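Local coordinates for protein AvrRpt2 (Erwinia amylovora, PDB 6HQZ) that probably acts as a papain-like cysteine protease of the C70 family, a type III effector that the fire blight pathogen delivers into plant cells, at residues P9-Q14 and C24-G29. Numbering follows the deposited sequence.
Sequences PYVSQQ and CTRMLG
Met27, in the last turn of helix 19-27 of this papain-like protease domain, lies against the Pro9-Val11 backbone where the extended N-terminal loop crosses the helix end, and Val11 packs beside it; these two residues bury the most surface in the contact. Met27 threads along the backbone of the loop: its CG comes within 3.1 Å of Pro9 O, a tight approach, and its CE lies 3.5 Å from Val11 O. Between these points SD accepts a weak hydrogen bond from Val11 N, which lies 3.5 Å from Met27 SD with an N-H...S angle of 156°. CG, anti to the carbonyl carbon (chi1 -65°), is set beside Pro9 O, and the bend at chi3 turns CE toward Val11 O. A Met-aromatic contact is secondary: Met27 SD lies 5.1 Å from the centroid of the Tyr10 ring and 49° off its normal, an oblique approach whose nearest atoms are Tyr10 CD1 and Met27 SD at 4.2 Å. The Tyr10 and Met27 side chains lie next to each other with the same heading.

Val11 meets the helix with both methyls. CG2 packs 3.8 Å from Met27 CG, with Val11 and Met27 alongside one another but oppositely directed; CG1, anti to the backbone N, sits over the centre of one face of the Arg26 guanidinium, 4.0 Å from Arg26 CZ. This is a van der Waals contact, a methyl over the flat of the charged group.

Tyr10 OH hydrogen-bonds to Asp123 O and its ring meets His122 edge-to-face, tying the loop to the end of strand 118-123. Val11 also touches Ala23 farther back on helix 19-27, while Met27 packs against Val108 of strand 104-113, so loop and helix end both rest on the sheet, each on a different strand.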
loop_
_atom_site.group_PDB
_atom_site.type_symbol
_atom_site.label_atom_id
_atom_site.label_comp_id
_atom_site.label_asym_id
_atom_site.label_seq_id
_atom_site.Cartn_x
_atom_site.Cartn_y
_atom_site.Cartn_z
ATOM N N PRO A 9 -2.205 -14.804 -10.400
ATOM C CA PRO A 9 -2.735 -15.886 -11.198
ATOM C C PRO A 9 -3.851 -16.619 -10.455
ATOM O O PRO A 9 -3.888 -16.641 -9.196
ATOM C CB PRO A 9 -1.533 -16.803 -11.414
ATOM C CG PRO A 9 -0.563 -16.489 -10.324
ATOM C CD PRO A 9 -0.828 -15.070 -9.907
ATOM N N TYR A 10 -4.817 -17.102 -11.209
ATOM C CA TYR A 10 -6.003 -17.747 -10.591
ATOM C C TYR A 10 -5.751 -19.251 -10.646
ATOM O O TYR A 10 -5.441 -19.763 -11.714
ATOM C CB TYR A 10 -7.274 -17.371 -11.365
ATOM C CG TYR A 10 -8.425 -18.134 -10.801
ATOM C CD1 TYR A 10 -8.907 -17.831 -9.511
ATOM C CD2 TYR A 10 -8.911 -19.250 -11.445
ATOM C CE1 TYR A 10 -9.949 -18.589 -8.975
ATOM C CE2 TYR A 10 -9.950 -19.999 -10.900
ATOM C CZ TYR A 10 -10.456 -19.658 -9.677
ATOM O OH TYR A 10 -11.459 -20.495 -9.157
ATOM N N VAL A 11 -5.977 -19.972 -9.524
ATOM C CA VAL A 11 -5.859 -21.414 -9.485
ATOM C C VAL A 11 -7.162 -21.911 -8.792
ATOM O O VAL A 11 -7.491 -21.357 -7.740
ATOM C CB VAL A 11 -4.601 -21.870 -8.682
ATOM C CG1 VAL A 11 -4.517 -23.383 -8.598
ATOM C CG2 VAL A 11 -3.310 -21.266 -9.300
ATOM N N SER A 12 -7.882 -22.836 -9.438
ATOM C CA SER A 12 -9.088 -23.458 -8.863
ATOM C C SER A 12 -8.740 -24.667 -8.002
ATOM O O SER A 12 -7.719 -25.331 -8.207
ATOM C CB SER A 12 -10.063 -23.867 -9.981
ATOM O OG SER A 12 -9.530 -24.813 -10.881
ATOM N N GLN A 13 -9.592 -24.964 -7.011
ATOM C CA GLN A 13 -9.372 -26.147 -6.183
ATOM C C GLN A 13 -10.047 -27.180 -7.023
ATOM O O GLN A 13 -11.089 -26.927 -7.649
ATOM C CB GLN A 13 -10.021 -26.017 -4.793
ATOM C CG GLN A 13 -11.527 -26.005 -4.783
ATOM C CD GLN A 13 -12.098 -25.723 -3.361
ATOM O OE1 GLN A 13 -12.313 -24.573 -2.974
ATOM N NE2 GLN A 13 -12.230 -26.768 -2.584
ATOM N N GLN A 14 -9.522 -28.345 -7.138
ATOM C CA GLN A 14 -10.334 -29.153 -8.033
ATOM C C GLN A 14 -11.327 -30.026 -7.266
ATOM O O GLN A 14 -12.347 -29.476 -6.753
ATOM C CB GLN A 14 -9.526 -29.718 -9.190
ATOM C CG GLN A 14 -9.301 -28.615 -10.244
ATOM C CD GLN A 14 -10.559 -28.293 -11.109
ATOM O OE1 GLN A 14 -11.185 -29.195 -11.704
ATOM N NE2 GLN A 14 -10.889 -27.021 -11.223
ATOM N N CYS A 24 -4.707 -21.648 -3.006
ATOM C CA CYS A 24 -4.353 -20.346 -2.482
ATOM C C CYS A 24 -2.819 -20.204 -2.377
ATOM O O CYS A 24 -2.287 -19.170 -2.720
ATOM C CB CYS A 24 -5.046 -20.079 -1.119
ATOM S SG CYS A 24 -6.835 -19.849 -1.310
ATOM N N THR A 25 -2.141 -21.207 -1.868
ATOM C CA THR A 25 -0.703 -21.097 -1.700
ATOM C C THR A 25 -0.032 -21.005 -3.111
ATOM O O THR A 25 0.859 -20.167 -3.259
ATOM C CB THR A 25 -0.103 -22.218 -0.851
ATOM O OG1 THR A 25 -0.507 -23.471 -1.375
ATOM C CG2 THR A 25 -0.506 -22.111 0.545
ATOM N N ARG A 26 -0.558 -21.726 -4.120
ATOM C CA ARG A 26 -0.094 -21.607 -5.517
ATOM C C ARG A 26 -0.350 -20.203 -6.102
ATOM O O ARG A 26 0.547 -19.629 -6.761
ATOM C CB ARG A 26 -0.651 -22.710 -6.460
ATOM C CG ARG A 26 0.280 -23.053 -7.621
ATOM C CD ARG A 26 0.028 -24.418 -8.319
ATOM N NE ARG A 26 -0.823 -25.289 -7.499
ATOM C CZ ARG A 26 -1.745 -26.138 -7.949
ATOM N NH1 ARG A 26 -1.927 -26.336 -9.251
ATOM N NH2 ARG A 26 -2.464 -26.823 -7.062
ATOM N N MET A 27 -1.507 -19.612 -5.788
ATOM C CA MET A 27 -1.778 -18.240 -6.195
ATOM C C MET A 27 -0.815 -17.245 -5.564
ATOM O O MET A 27 -0.544 -16.217 -6.184
ATOM C CB MET A 27 -3.221 -17.825 -5.957
ATOM C CG MET A 27 -4.197 -18.596 -6.798
ATOM S SD MET A 27 -5.869 -17.942 -6.678
ATOM C CE MET A 27 -6.578 -18.968 -5.413
ATOM N N LEU A 28 -0.280 -17.572 -4.388
ATOM C CA LEU A 28 0.707 -16.710 -3.700
ATOM C C LEU A 28 2.163 -16.881 -4.233
ATOM O O LEU A 28 3.088 -16.239 -3.703
ATOM C CB LEU A 28 0.687 -16.938 -2.192
ATOM C CG LEU A 28 -0.091 -15.920 -1.357
ATOM C CD1 LEU A 28 -1.551 -15.662 -1.756
ATOM C CD2 LEU A 28 -0.001 -16.286 0.109
ATOM N N GLY A 29 2.354 -17.809 -5.171
ATOM C CA GLY A 29 3.663 -18.140 -5.785
ATOM C C GLY A 29 4.387 -19.364 -5.201
ATOM O O GLY A 29 5.457 -19.689 -5.659
#